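Local atomic coordinates of trehalose-6-phosphate phosphatase-related protein (Thermoplasma acidophilum, PDB entry 1U02), a protein that removes the phosphate from trehalose 6-phosphate to give free trehalose, with magnesium as cofactor, and also cleaves para-nitrophenyl phosphate less efficiently. Residues I15-E20 against L119-A124; L106-Y109 against A114-Y117. All coordinates share one frame; numbering follows the deposited sequence.

Overall arrangement
From the N terminus, strand 3-7 ends at the magnesium ligand D7, with D9 just beyond, and the chain then runs into loop 15-20. Contact 1 closes a loop of 98 residues back onto this stretch at segment 119-124, after strand 114-118. Contact 2 lies within it and closes a much tighter one, four residues between its segments, in the hairpin of strands 107-111 and 114-118. The centres are about 10 Å apart, joined by probable hydrogen bonds at 2.8 Å, M17 O to R107 NH2 and E20 OE1 to Y109 OH. Contact 1 and these bonds tie the loop after strand 3-7 to the antiparallel sheet that contact 2 helps build, consistent with the core and cap of this family.

Contact 1 of 2, residues I15-E20 against L119-A124; sequences IIMNPE and LGLMGA
M17 and G120 are the residues whose backbones come nearest, with 7.0 Å between M17 CA and G120 CA, and the second segment is bent there into a type I turn from L119 to M122, closed by M122 N to L119 O at 3.1 Å. The gap is bridged by the side chain of M17, modelled as selenomethionine. Its CG stands anti to the backbone N (chi1 -173°), and further bends at chi2 and chi3 bring the selenium over the turn, where SE of M17 lies 4.0 Å from CA of G120. The terminal methyl continues to the carbonyl, with CE of M17 4.1 Å from O of G120. A CB built on G120 would fall 2.8 Å from SE of M17, so this placing of the selenium relies on the glycine lacking a side chain. L121 offers one methyl branch: its CD2 meets CG of M17 at 4.1 Å, the two chains crossing at a slant. All of these are van der Waals contacts, and the 125 Å² buried between the segments, with M17 and L121 exposed, mark a small surface contact. The polar groups of the first segment turn to other partners: N18 OD1 accepts from R107 NH1, and N18 ND2 bonds to E21. M17 also touches H118 on strand 114-118, and L121 rests on R107 of strand 107-111. Behind the turn, L119 and M122 pack on helix 127-141, so the contact joins the loop after HAD-core strand 3-7 to the link between strand 114-118 and that helix, consistent with a core-to-cap interface.

Contact 2 of 2, residues L106-Y109 against A114-Y117; sequences LRIY and AVLY
Y109 and L116 form a hydrogen-bonded antiparallel pair. Y109 N gives to L116 O at 2.9 Å and L116 N to Y109 O at 3.0 Å, both nearly straight. I108 and Y117 are the adjacent non-hydrogen-bonded pair, at 4.8 Å between CA atoms. Their side chains run alongside each other: with chi1 of I108 at -62°, its CG1 is laid along the Y117 ring, 3.7 Å from CD1 of Y117 and approaching obliquely, and its CG2 is left to meet CG1 of V115 at 3.6 Å. On the face of Y109 and L116, CD2 of Y109 touches CD2 of L116 at 3.7 Å. Further out, helix 86-96 covers the I108 face through Y93, F89 and I92. An alanine in place of I108 would remove both branches, and is likely to leave the Y117 ring and CG1 of V115 without this neighbour on the hairpin. Side-chain contact between these two strands of the hairpin is thus apolar on both faces, the backbone supplies the hydrogen bonds, and the tyrosine hydroxyls bond beyond the two strands, Y109 OH to E20 and Y117 OH to T96.

Contact 1 of 2, residues I15-E20 against L119-A124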
ATOM      1  N   ILE A  15      -9.467  -6.686  -2.874  1.00 15.40           N
ATOM      2  CA  ILE A  15      -8.371  -7.571  -2.520  1.00 15.98           C
ATOM      3  C   ILE A  15      -8.681  -8.834  -3.303  1.00 16.71           C
ATOM      4  O   ILE A  15      -9.809  -9.324  -3.256  1.00 16.02           O
ATOM      5  CB  ILE A  15      -8.386  -7.901  -1.016  1.00 17.71           C
ATOM      6  CG1 ILE A  15      -8.169  -6.626  -0.201  1.00 17.47           C
ATOM      7  CG2 ILE A  15      -7.296  -8.920  -0.691  1.00 18.19           C
ATOM      8  CD1 ILE A  15      -6.809  -5.997  -0.433  1.00 19.90           C
ATOM      9  N   ILE A  16      -7.707  -9.350  -4.045  1.00 17.32           N
ATOM     10  CA  ILE A  16      -7.924 -10.565  -4.822  1.00 16.03           C
ATOM     11  C   ILE A  16      -6.822 -11.589  -4.557  1.00 17.51           C
ATOM     12  O   ILE A  16      -5.781 -11.261  -3.976  1.00 16.66           O
ATOM     13  CB  ILE A  16      -7.991 -10.264  -6.337  1.00 17.68           C
ATOM     14  CG1 ILE A  16      -6.739  -9.507  -6.781  1.00 13.94           C
ATOM     15  CG2 ILE A  16      -9.248  -9.442  -6.652  1.00 16.69           C
ATOM     16  CD1 ILE A  16      -6.706  -9.225  -8.264  1.00 16.33           C
HETATM   17  N   MSE A  17      -7.050 -12.827  -4.983  1.00 16.82           N
HETATM   18  CA  MSE A  17      -6.071 -13.889  -4.761  1.00 18.04           C
HETATM   19  C   MSE A  17      -4.782 -13.706  -5.571  1.00 15.44           C
HETATM   20  O   MSE A  17      -3.721 -14.174  -5.160  1.00 16.04           O
HETATM   21  CB  MSE A  17      -6.685 -15.256  -5.078  1.00 21.11           C
HETATM   22  CG  MSE A  17      -5.777 -16.427  -4.714  1.00 28.14           C
HETATM   23 SE   MSE A  17      -5.351 -16.481  -2.814  1.00 36.32          SE
HETATM   24  CE  MSE A  17      -6.746 -17.687  -2.223  1.00 35.71           C
ATOM     25  N   ASN A  18      -4.884 -13.042  -6.722  1.00 14.23           N
ATOM     26  CA  ASN A  18      -3.727 -12.788  -7.587  1.00 12.81           C
ATOM     27  C   ASN A  18      -3.426 -11.279  -7.599  1.00 12.81           C
ATOM     28  O   ASN A  18      -3.804 -10.565  -8.529  1.00  9.71           O
ATOM     29  CB  ASN A  18      -4.013 -13.273  -9.015  1.00 13.40           C
ATOM     30  CG  ASN A  18      -4.297 -14.772  -9.090  1.00 17.43           C
ATOM     31  OD1 ASN A  18      -4.181 -15.491  -8.095  1.00 17.01           O
ATOM     32  ND2 ASN A  18      -4.671 -15.246 -10.277  1.00 17.19           N
ATOM     33  N   PRO A  19      -2.724 -10.781  -6.567  1.00 12.87           N
ATOM     34  CA  PRO A  19      -2.387  -9.355  -6.462  1.00 12.45           C
ATOM     35  C   PRO A  19      -1.652  -8.720  -7.637  1.00 12.21           C
ATOM     36  O   PRO A  19      -1.686  -7.501  -7.806  1.00 12.00           O
ATOM     37  CB  PRO A  19      -1.592  -9.274  -5.152  1.00 11.58           C
ATOM     38  CG  PRO A  19      -1.006 -10.653  -5.006  1.00 16.35           C
ATOM     39  CD  PRO A  19      -2.149 -11.543  -5.444  1.00 13.18           C
ATOM     40  N   GLU A  20      -1.001  -9.528  -8.460  1.00 11.63           N
ATOM     41  CA  GLU A  20      -0.282  -8.969  -9.599  1.00 13.24           C
ATOM     42  C   GLU A  20      -1.236  -8.473 -10.691  1.00 11.24           C
ATOM     43  O   GLU A  20      -0.835  -7.729 -11.584  1.00 10.92           O
ATOM     44  CB  GLU A  20       0.666 -10.015 -10.198  1.00 14.06           C
ATOM     45  CG  GLU A  20      -0.041 -11.191 -10.877  1.00 13.84           C
ATOM     46  CD  GLU A  20      -0.484 -12.281  -9.910  1.00 16.43           C
ATOM     47  OE1 GLU A  20      -0.410 -12.081  -8.674  1.00 15.17           O
ATOM     48  OE2 GLU A  20      -0.912 -13.349 -10.394  1.00 16.38           O
ATOM     49  N   LEU A 119       1.086 -16.775   0.881  1.00 14.41           N
ATOM     50  CA  LEU A 119       0.803 -18.158   1.247  1.00 16.22           C
ATOM     51  C   LEU A 119      -0.597 -18.617   0.861  1.00 16.25           C
ATOM     52  O   LEU A 119      -1.012 -19.707   1.227  1.00 17.30           O
ATOM     53  CB  LEU A 119       1.002 -18.352   2.759  1.00 15.75           C
ATOM     54  CG  LEU A 119       2.447 -18.350   3.283  1.00 18.80           C
ATOM     55  CD1 LEU A 119       3.096 -17.002   3.026  1.00 19.76           C
ATOM     56  CD2 LEU A 119       2.454 -18.670   4.779  1.00 19.95           C
ATOM     57  N   GLY A 120      -1.313 -17.789   0.111  1.00 17.94           N
ATOM     58  CA  GLY A 120      -2.670 -18.122  -0.282  1.00 19.24           C
ATOM     59  C   GLY A 120      -2.922 -19.472  -0.938  1.00 18.68           C
ATOM     60  O   GLY A 120      -3.888 -20.153  -0.598  1.00 19.56           O
ATOM     61  N   LEU A 121      -2.063 -19.871  -1.865  1.00 18.11           N
ATOM     62  CA  LEU A 121      -2.258 -21.139  -2.570  1.00 18.08           C
ATOM     63  C   LEU A 121      -1.501 -22.291  -1.941  1.00 18.97           C
ATOM     64  O   LEU A 121      -1.585 -23.428  -2.399  1.00 18.20           O
ATOM     65  CB  LEU A 121      -1.814 -20.990  -4.024  1.00 17.14           C
ATOM     66  CG  LEU A 121      -2.445 -19.844  -4.819  1.00 17.77           C
ATOM     67  CD1 LEU A 121      -1.797 -19.776  -6.197  1.00 18.29           C
ATOM     68  CD2 LEU A 121      -3.943 -20.058  -4.932  1.00 21.14           C
HETATM   69  N   MSE A 122      -0.773 -21.984  -0.879  1.00 19.96           N
HETATM   70  CA  MSE A 122       0.052 -22.959  -0.184  1.00 21.91           C
HETATM   71  C   MSE A 122      -0.706 -23.880   0.775  1.00 22.38           C
HETATM   72  O   MSE A 122      -1.732 -23.498   1.346  1.00 22.01           O
HETATM   73  CB  MSE A 122       1.120 -22.202   0.590  1.00 24.45           C
HETATM   74  CG  MSE A 122       2.397 -22.935   0.811  1.00 28.12           C
HETATM   75 SE   MSE A 122       3.439 -21.876   2.025  1.00 31.23          SE
HETATM   76  CE  MSE A 122       3.713 -23.225   3.387  1.00 33.36           C
ATOM     77  N   GLY A 123      -0.182 -25.091   0.951  1.00 22.51           N
ATOM     78  CA  GLY A 123      -0.793 -26.043   1.865  1.00 23.92           C
ATOM     79  C   GLY A 123      -0.607 -25.563   3.295  1.00 24.48           C
ATOM     80  O   GLY A 123       0.387 -24.909   3.612  1.00 23.48           O
ATOM     81  N   ALA A 124      -1.555 -25.895   4.162  1.00 25.05           N
ATOM     82  CA  ALA A 124      -1.515 -25.468   5.557  1.00 27.41           C
ATOM     83  C   ALA A 124      -0.349 -25.982   6.404  1.00 27.32           C
ATOM     84  O   ALA A 124       0.284 -25.215   7.123  1.00 26.94           O
ATOM     85  CB  ALA A 124      -2.833 -25.828   6.235  1.00 28.91           C
TER

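Contact 2 of 2, residues L106-Y109 against A114-Y117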
ATOM      1  N   LEU A 106       3.378 -21.556  -2.856  1.00 12.23           N
ATOM      2  CA  LEU A 106       3.953 -20.309  -2.378  1.00 12.57           C
ATOM      3  C   LEU A 106       4.274 -19.431  -3.584  1.00 12.66           C
ATOM      4  O   LEU A 106       4.776 -19.915  -4.603  1.00 11.34           O
ATOM      5  CB  LEU A 106       5.251 -20.572  -1.606  1.00 12.11           C
ATOM      6  CG  LEU A 106       6.082 -19.332  -1.246  1.00 13.34           C
ATOM      7  CD1 LEU A 106       5.317 -18.480  -0.247  1.00 13.38           C
ATOM      8  CD2 LEU A 106       7.433 -19.748  -0.672  1.00 14.88           C
ATOM      9  N   ARG A 107       3.972 -18.144  -3.463  1.00 11.89           N
ATOM     10  CA  ARG A 107       4.265 -17.188  -4.527  1.00 12.07           C
ATOM     11  C   ARG A 107       5.157 -16.109  -3.923  1.00 11.79           C
ATOM     12  O   ARG A 107       4.932 -15.665  -2.793  1.00 12.11           O
ATOM     13  CB  ARG A 107       2.970 -16.576  -5.070  1.00 10.82           C
ATOM     14  CG  ARG A 107       2.173 -17.533  -5.957  1.00 12.74           C
ATOM     15  CD  ARG A 107       0.826 -16.945  -6.355  1.00 13.48           C
ATOM     16  NE  ARG A 107      -0.055 -16.779  -5.202  1.00 13.17           N
ATOM     17  CZ  ARG A 107      -1.283 -16.271  -5.268  1.00 14.36           C
ATOM     18  NH1 ARG A 107      -1.776 -15.873  -6.438  1.00 11.31           N
ATOM     19  NH2 ARG A 107      -2.021 -16.170  -4.167  1.00 11.67           N
ATOM     20  N   ILE A 108       6.179 -15.701  -4.663  1.00 11.15           N
ATOM     21  CA  ILE A 108       7.105 -14.689  -4.174  1.00 11.97           C
ATOM     22  C   ILE A 108       7.102 -13.498  -5.127  1.00 13.13           C
ATOM     23  O   ILE A 108       7.387 -13.635  -6.312  1.00 14.45           O
ATOM     24  CB  ILE A 108       8.535 -15.280  -4.047  1.00 12.59           C
ATOM     25  CG1 ILE A 108       8.527 -16.427  -3.030  1.00 14.34           C
ATOM     26  CG2 ILE A 108       9.519 -14.212  -3.583  1.00 12.97           C
ATOM     27  CD1 ILE A 108       9.837 -17.204  -2.943  1.00 12.26           C
ATOM     28  N   TYR A 109       6.755 -12.333  -4.598  1.00 13.35           N
ATOM     29  CA  TYR A 109       6.702 -11.117  -5.393  1.00 14.81           C
ATOM     30  C   TYR A 109       7.890 -10.243  -5.032  1.00 15.97           C
ATOM     31  O   TYR A 109       7.979  -9.716  -3.924  1.00 15.82           O
ATOM     32  CB  TYR A 109       5.393 -10.384  -5.122  1.00 15.00           C
ATOM     33  CG  TYR A 109       4.179 -11.195  -5.512  1.00 15.59           C
ATOM     34  CD1 TYR A 109       3.621 -11.083  -6.782  1.00 16.31           C
ATOM     35  CD2 TYR A 109       3.591 -12.077  -4.610  1.00 14.41           C
ATOM     36  CE1 TYR A 109       2.496 -11.828  -7.147  1.00 15.84           C
ATOM     37  CE2 TYR A 109       2.466 -12.827  -4.962  1.00 15.14           C
ATOM     38  CZ  TYR A 109       1.924 -12.697  -6.230  1.00 15.22           C
ATOM     39  OH  TYR A 109       0.806 -13.435  -6.577  1.00 14.18           O
ATOM     40  N   ALA A 114      11.352  -4.640  -1.056  1.00 11.57           N
ATOM     41  CA  ALA A 114      10.525  -5.589  -0.319  1.00 11.25           C
ATOM     42  C   ALA A 114      10.355  -6.877  -1.097  1.00 11.32           C
ATOM     43  O   ALA A 114      10.436  -6.888  -2.324  1.00 13.38           O
ATOM     44  CB  ALA A 114       9.144  -4.981  -0.026  1.00 11.35           C
ATOM     45  N   VAL A 115      10.146  -7.964  -0.366  1.00 10.93           N
ATOM     46  CA  VAL A 115       9.892  -9.265  -0.966  1.00 10.62           C
ATOM     47  C   VAL A 115       8.671  -9.763  -0.221  1.00 11.14           C
ATOM     48  O   VAL A 115       8.692  -9.931   1.002  1.00 10.57           O
ATOM     49  CB  VAL A 115      11.054 -10.258  -0.775  1.00 12.37           C
ATOM     50  CG1 VAL A 115      10.684 -11.599  -1.407  1.00  9.81           C
ATOM     51  CG2 VAL A 115      12.319  -9.706  -1.426  1.00 11.09           C
ATOM     52  N   LEU A 116       7.596  -9.975  -0.965  1.00 11.13           N
ATOM     53  CA  LEU A 116       6.342 -10.415  -0.388  1.00 11.90           C
ATOM     54  C   LEU A 116       6.102 -11.897  -0.656  1.00 12.58           C
ATOM     55  O   LEU A 116       6.159 -12.349  -1.801  1.00 11.66           O
ATOM     56  CB  LEU A 116       5.208  -9.556  -0.967  1.00 12.84           C
ATOM     57  CG  LEU A 116       3.768  -9.714  -0.470  1.00 15.04           C
ATOM     58  CD1 LEU A 116       2.983  -8.439  -0.767  1.00 18.24           C
ATOM     59  CD2 LEU A 116       3.126 -10.908  -1.147  1.00 15.49           C
ATOM     60  N   TYR A 117       5.862 -12.651   0.411  1.00 11.78           N
ATOM     61  CA  TYR A 117       5.600 -14.077   0.297  1.00 12.93           C
ATOM     62  C   TYR A 117       4.095 -14.265   0.475  1.00 13.13           C
ATOM     63  O   TYR A 117       3.540 -13.913   1.521  1.00 13.49           O
ATOM     64  CB  TYR A 117       6.375 -14.841   1.380  1.00 12.66           C
ATOM     65  CG  TYR A 117       7.873 -14.632   1.298  1.00 13.01           C
ATOM     66  CD1 TYR A 117       8.683 -15.493   0.554  1.00 13.66           C
ATOM     67  CD2 TYR A 117       8.472 -13.539   1.915  1.00 13.50           C
ATOM     68  CE1 TYR A 117      10.057 -15.265   0.426  1.00 13.22           C
ATOM     69  CE2 TYR A 117       9.838 -13.298   1.797  1.00 12.75           C
ATOM     70  CZ  TYR A 117      10.626 -14.159   1.053  1.00 13.59           C
ATOM     71  OH  TYR A 117      11.973 -13.907   0.939  1.00 12.93           O
TER